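PDB 7CPO: MHC class I antigen from Anolis carolinensis, which pairs with beta2-microglobulin and probably presents peptides to T cells from a groove formed by its alpha-1 and alpha-2 domains. Local coordinates for residues T180-T192 and I204-D216. Numbering follows the deposited sequence.
Sequences TLLRTEVPEVKVT and ICRVGGFYPKDID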
loop_
_atom_site.group_PDB
_atom_site.type_symbol
_atom_site.label_atom_id
_atom_site.label_comp_id
_atom_site.label_asym_id
_atom_site.label_seq_id
_atom_site.Cartn_x
_atom_site.Cartn_y
_atom_site.Cartn_z
ATOM N N THR A 180 -17.337 5.768 5.895
ATOM C CA THR A 180 -16.526 5.369 4.754
ATOM C C THR A 180 -15.631 4.169 5.041
ATOM O O THR A 180 -15.371 3.381 4.126
ATOM C CB THR A 180 -15.686 6.553 4.256
ATOM O OG1 THR A 180 -14.811 7.004 5.292
ATOM C CG2 THR A 180 -16.588 7.703 3.873
ATOM N N LEU A 181 -15.190 3.984 6.292
ATOM C CA LEU A 181 -14.302 2.867 6.610
ATOM C C LEU A 181 -15.012 1.520 6.524
ATOM O O LEU A 181 -14.381 0.502 6.205
ATOM C CB LEU A 181 -13.712 3.048 8.005
ATOM C CG LEU A 181 -12.685 4.164 8.163
ATOM C CD1 LEU A 181 -12.490 4.477 9.656
ATOM C CD2 LEU A 181 -11.376 3.754 7.504
ATOM N N LEU A 182 -16.312 1.485 6.809
ATOM C CA LEU A 182 -17.052 0.236 6.883
ATOM C C LEU A 182 -18.077 0.113 5.765
ATOM O O LEU A 182 -18.952 -0.752 5.828
ATOM C CB LEU A 182 -17.713 0.119 8.257
ATOM C CG LEU A 182 -16.700 0.380 9.387
ATOM C CD1 LEU A 182 -17.363 0.448 10.736
ATOM C CD2 LEU A 182 -15.577 -0.646 9.392
ATOM N N ARG A 183 -17.979 0.949 4.740
ATOM C CA ARG A 183 -18.866 0.858 3.596
ATOM C C ARG A 183 -18.533 -0.380 2.762
ATOM O O ARG A 183 -17.481 -1.012 2.917
ATOM C CB ARG A 183 -18.749 2.114 2.737
ATOM C CG ARG A 183 -17.529 2.103 1.802
ATOM C CD ARG A 183 -17.328 3.484 1.178
ATOM N NE ARG A 183 -16.396 3.472 0.053
ATOM C CZ ARG A 183 -15.073 3.366 0.151
ATOM N NH1 ARG A 183 -14.482 3.240 1.335
ATOM N NH2 ARG A 183 -14.340 3.378 -0.951
ATOM N N THR A 184 -19.447 -0.734 1.866
ATOM C CA THR A 184 -19.163 -1.743 0.854
ATOM C C THR A 184 -19.511 -1.150 -0.499
ATOM O O THR A 184 -20.524 -0.459 -0.639
ATOM C CB THR A 184 -19.945 -3.066 1.069
ATOM O OG1 THR A 184 -21.331 -2.848 0.785
ATOM C CG2 THR A 184 -19.812 -3.569 2.504
ATOM N N GLU A 185 -18.650 -1.388 -1.483
ATOM C CA GLU A 185 -18.905 -1.000 -2.864
ATOM C C GLU A 185 -18.930 -2.255 -3.730
ATOM O O GLU A 185 -18.049 -3.112 -3.609
ATOM C CB GLU A 185 -17.855 -0.004 -3.357
ATOM C CG GLU A 185 -17.820 1.278 -2.538
ATOM C CD GLU A 185 -17.476 2.521 -3.359
ATOM O OE1 GLU A 185 -18.010 2.670 -4.487
ATOM O OE2 GLU A 185 -16.679 3.362 -2.866
ATOM N N VAL A 186 -19.938 -2.356 -4.594
ATOM C CA VAL A 186 -20.213 -3.603 -5.328
ATOM C C VAL A 186 -19.183 -3.788 -6.440
ATOM O O VAL A 186 -18.936 -2.852 -7.212
ATOM C CB VAL A 186 -21.631 -3.585 -5.893
ATOM C CG1 VAL A 186 -21.922 -4.894 -6.610
ATOM C CG2 VAL A 186 -22.641 -3.344 -4.782
ATOM N N PRO A 187 -18.543 -4.951 -6.544
ATOM C CA PRO A 187 -17.685 -5.221 -7.703
ATOM C C PRO A 187 -18.448 -5.091 -9.016
ATOM O O PRO A 187 -19.646 -5.375 -9.107
ATOM C CB PRO A 187 -17.224 -6.666 -7.481
ATOM C CG PRO A 187 -17.462 -6.932 -6.042
ATOM C CD PRO A 187 -18.628 -6.106 -5.637
ATOM N N GLU A 188 -17.722 -4.644 -10.034
ATOM C CA GLU A 188 -18.216 -4.467 -11.393
ATOM C C GLU A 188 -17.426 -5.436 -12.260
ATOM O O GLU A 188 -16.229 -5.219 -12.494
ATOM C CB GLU A 188 -18.042 -3.012 -11.852
ATOM C CG GLU A 188 -18.638 -1.971 -10.884
ATOM C CD GLU A 188 -17.762 -0.712 -10.663
ATOM O OE1 GLU A 188 -16.942 -0.352 -11.541
ATOM O OE2 GLU A 188 -17.908 -0.069 -9.597
ATOM N N VAL A 189 -18.091 -6.500 -12.721
ATOM C CA VAL A 189 -17.454 -7.642 -13.382
ATOM C C VAL A 189 -17.767 -7.614 -14.871
ATOM O O VAL A 189 -18.939 -7.632 -15.270
ATOM C CB VAL A 189 -17.929 -8.975 -12.787
ATOM C CG1 VAL A 189 -17.099 -10.135 -13.359
ATOM C CG2 VAL A 189 -17.887 -8.937 -11.271
ATOM N N LYS A 190 -16.727 -7.628 -15.692
ATOM C CA LYS A 190 -16.877 -7.588 -17.137
ATOM C C LYS A 190 -15.965 -8.641 -17.751
ATOM O O LYS A 190 -14.775 -8.691 -17.440
ATOM C CB LYS A 190 -16.546 -6.182 -17.669
ATOM C CG LYS A 190 -16.433 -6.061 -19.169
ATOM C CD LYS A 190 -17.449 -5.061 -19.661
ATOM C CE LYS A 190 -17.294 -4.745 -21.137
ATOM N NZ LYS A 190 -16.061 -3.981 -21.378
ATOM N N VAL A 191 -16.517 -9.492 -18.602
ATOM C CA VAL A 191 -15.745 -10.524 -19.290
ATOM C C VAL A 191 -15.520 -10.082 -20.726
ATOM O O VAL A 191 -16.478 -9.775 -21.443
ATOM C CB VAL A 191 -16.447 -11.896 -19.260
ATOM C CG1 VAL A 191 -15.548 -12.946 -19.895
ATOM C CG2 VAL A 191 -16.815 -12.301 -17.846
ATOM N N THR A 192 -14.266 -10.065 -21.152
ATOM C CA THR A 192 -13.928 -9.866 -22.546
ATOM C C THR A 192 -13.207 -11.100 -23.102
ATOM O O THR A 192 -12.858 -12.038 -22.377
ATOM C CB THR A 192 -13.075 -8.606 -22.714
ATOM O OG1 THR A 192 -11.930 -8.698 -21.860
ATOM C CG2 THR A 192 -13.890 -7.352 -22.370
ATOM N N ILE A 204 -10.803 -12.769 -20.463
ATOM C CA ILE A 204 -10.357 -11.855 -19.411
ATOM C C ILE A 204 -11.543 -11.451 -18.545
ATOM O O ILE A 204 -12.579 -11.012 -19.056
ATOM C CB ILE A 204 -9.669 -10.615 -19.992
ATOM C CG1 ILE A 204 -8.455 -11.032 -20.817
ATOM C CG2 ILE A 204 -9.266 -9.661 -18.873
ATOM C CD1 ILE A 204 -7.841 -9.889 -21.566
ATOM N N CYS A 205 -11.389 -11.588 -17.237
ATOM C CA CYS A 205 -12.400 -11.133 -16.286
ATOM C C CYS A 205 -11.875 -9.893 -15.559
ATOM O O CYS A 205 -10.960 -9.998 -14.734
ATOM C CB CYS A 205 -12.745 -12.251 -15.310
ATOM S SG CYS A 205 -14.035 -11.772 -14.200
ATOM N N ARG A 206 -12.433 -8.719 -15.882
ATOM C CA ARG A 206 -12.096 -7.468 -15.204
ATOM C C ARG A 206 -13.076 -7.248 -14.062
ATOM O O ARG A 206 -14.296 -7.300 -14.263
ATOM C CB ARG A 206 -12.138 -6.262 -16.147
ATOM C CG ARG A 206 -12.402 -4.923 -15.391
ATOM C CD ARG A 206 -13.047 -3.785 -16.232
ATOM N NE ARG A 206 -12.025 -2.838 -16.657
ATOM C CZ ARG A 206 -11.719 -1.710 -16.026
ATOM N NH1 ARG A 206 -12.372 -1.335 -14.933
ATOM N NH2 ARG A 206 -10.753 -0.950 -16.504
ATOM N N VAL A 207 -12.543 -7.013 -12.867
ATOM C CA VAL A 207 -13.343 -6.861 -11.655
ATOM C C VAL A 207 -12.858 -5.602 -10.962
ATOM O O VAL A 207 -11.712 -5.548 -10.500
ATOM C CB VAL A 207 -13.240 -8.076 -10.725
ATOM C CG1 VAL A 207 -14.265 -7.969 -9.600
ATOM C CG2 VAL A 207 -13.471 -9.348 -11.526
ATOM N N GLY A 208 -13.709 -4.584 -10.912
ATOM C CA GLY A 208 -13.254 -3.279 -10.480
ATOM C C GLY A 208 -14.328 -2.555 -9.702
ATOM O O GLY A 208 -15.502 -2.937 -9.719
ATOM N N GLY A 209 -13.909 -1.493 -9.014
ATOM C CA GLY A 209 -14.850 -0.716 -8.237
ATOM C C GLY A 209 -15.315 -1.359 -6.956
ATOM O O GLY A 209 -16.398 -1.016 -6.474
ATOM N N PHE A 210 -14.544 -2.283 -6.384
ATOM C CA PHE A 210 -14.990 -3.002 -5.200
ATOM C C PHE A 210 -14.265 -2.495 -3.955
ATOM O O PHE A 210 -13.135 -1.995 -4.023
ATOM C CB PHE A 210 -14.816 -4.531 -5.343
ATOM C CG PHE A 210 -13.387 -5.009 -5.614
ATOM C CD1 PHE A 210 -12.910 -5.142 -6.916
ATOM C CD2 PHE A 210 -12.551 -5.394 -4.568
ATOM C CE1 PHE A 210 -11.606 -5.606 -7.175
ATOM C CE2 PHE A 210 -11.256 -5.858 -4.815
ATOM C CZ PHE A 210 -10.781 -5.954 -6.125
ATOM N N TYR A 211 -14.955 -2.601 -2.813
ATOM C CA TYR A 211 -14.432 -2.222 -1.509
ATOM C C TYR A 211 -15.258 -2.944 -0.461
ATOM O O TYR A 211 -16.493 -2.944 -0.561
ATOM C CB TYR A 211 -14.494 -0.709 -1.269
ATOM C CG TYR A 211 -13.913 -0.326 0.064
ATOM C CD1 TYR A 211 -12.535 -0.112 0.213
ATOM C CD2 TYR A 211 -14.724 -0.219 1.191
ATOM C CE1 TYR A 211 -11.987 0.209 1.441
ATOM C CE2 TYR A 211 -14.184 0.109 2.427
ATOM C CZ TYR A 211 -12.820 0.328 2.545
ATOM O OH TYR A 211 -12.298 0.657 3.777
ATOM N N PRO A 212 -14.635 -3.545 0.554
ATOM C CA PRO A 212 -13.190 -3.557 0.833
ATOM C C PRO A 212 -12.336 -4.427 -0.104
ATOM O O PRO A 212 -12.836 -4.979 -1.084
ATOM C CB PRO A 212 -13.125 -4.099 2.270
ATOM C CG PRO A 212 -14.360 -4.924 2.421
ATOM C CD PRO A 212 -15.416 -4.189 1.628
ATOM N N LYS A 213 -11.049 -4.553 0.243
ATOM C CA LYS A 213 -10.059 -5.156 -0.647
ATOM C C LYS A 213 -10.260 -6.665 -0.824
ATOM O O LYS A 213 -9.930 -7.215 -1.883
ATOM C CB LYS A 213 -8.660 -4.846 -0.104
ATOM C CG LYS A 213 -7.580 -4.674 -1.157
ATOM C CD LYS A 213 -6.175 -4.534 -0.550
ATOM C CE LYS A 213 -5.091 -4.366 -1.648
ATOM N NZ LYS A 213 -3.682 -4.605 -1.177
ATOM N N ASP A 214 -10.808 -7.344 0.181
ATOM C CA ASP A 214 -10.874 -8.800 0.169
ATOM C C ASP A 214 -11.892 -9.292 -0.855
ATOM O O ASP A 214 -13.041 -8.839 -0.874
ATOM C CB ASP A 214 -11.231 -9.306 1.559
ATOM C CG ASP A 214 -11.251 -10.814 1.643
ATOM O OD1 ASP A 214 -10.358 -11.466 1.048
ATOM O OD2 ASP A 214 -12.177 -11.346 2.299
ATOM N N ILE A 215 -11.476 -10.236 -1.699
ATOM C CA ILE A 215 -12.321 -10.696 -2.793
ATOM C C ILE A 215 -11.840 -12.071 -3.234
ATOM O O ILE A 215 -10.653 -12.392 -3.130
ATOM C CB ILE A 215 -12.324 -9.670 -3.959
ATOM C CG1 ILE A 215 -13.476 -9.947 -4.931
ATOM C CG2 ILE A 215 -10.962 -9.606 -4.660
ATOM C CD1 ILE A 215 -13.899 -8.718 -5.722
ATOM N N ASP A 216 -12.780 -12.894 -3.709
ATOM C CA ASP A 216 -12.482 -14.226 -4.226
ATOM C C ASP A 216 -12.950 -14.277 -5.675
ATOM O O ASP A 216 -14.153 -14.223 -5.951
ATOM C CB ASP A 216 -13.144 -15.325 -3.386
ATOM C CG ASP A 216 -12.351 -16.651 -3.406
ATOM O OD1 ASP A 216 -11.335 -16.763 -4.150
ATOM O OD2 ASP A 216 -12.754 -17.586 -2.672
#
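The guanidinium of Arg-183 lies flat on one face of the Tyr-211 ring, a cation-pi stack with the planes at 19° and Arg-183 CZ 4.0 Å from the ring centroid. Arg-183 NH1 sits toward the rim, 3.3 Å from Tyr-211 CE2, while CB of Pro-212, which follows a cis peptide bond, lies over the centre of the opposite face. Bonds in the guanidinium plane fix its rotation: NH1 donates to Thr-180 O, and NE and NH2 both grip Glu-185 OE2 on its anti side, with NE 2.9 Å from that oxygen. With CG anti to the backbone N (chi1 -178°), the Tyr-211 ring reaches back to the helix end, where its OH donates to Leu-181 O at 3.2 Å from above the carbonyl plane. Glu-185 and Tyr-211 also exchange backbone hydrogen bonds as an isolated antiparallel bridge.

Gly-209 and Phe-210 both face Tyr-243 of the next strand, a G1 bulge; before it, strand 204-208 pairs with 188-192 as the first hairpin of the immunoglobulin C1-set domain. The packed face looks into the beta sandwich: Val-189 CG1 lies 3.6 Å from Cys-205 SG, which is disulfide-bonded to Cys-261. Pro-187 CG wedges against Phe-210 CB at 3.6 Å and touches Ile-215 CD1, which lies over the centre of the Phe-210 ring. The other face is mainly polar, with Thr-192 OG1 against Ile-204 CB. Its charged ends stay apart, Glu-188 OE1 5.8 Å from Arg-206 NH1, and turn to beta2-microglobulin: Glu-188 to Arg-12, Arg-206 to Phe-11 O, Thr-192 OG1 to Gln-97 of that subunit. The chemistry thus divides by place: apolar side chains seat one face in the sandwich, polar ends meet the partner subunit, and the arginine-tyrosine cluster ties the end of helix 178-181 to the Tyr-211 turn.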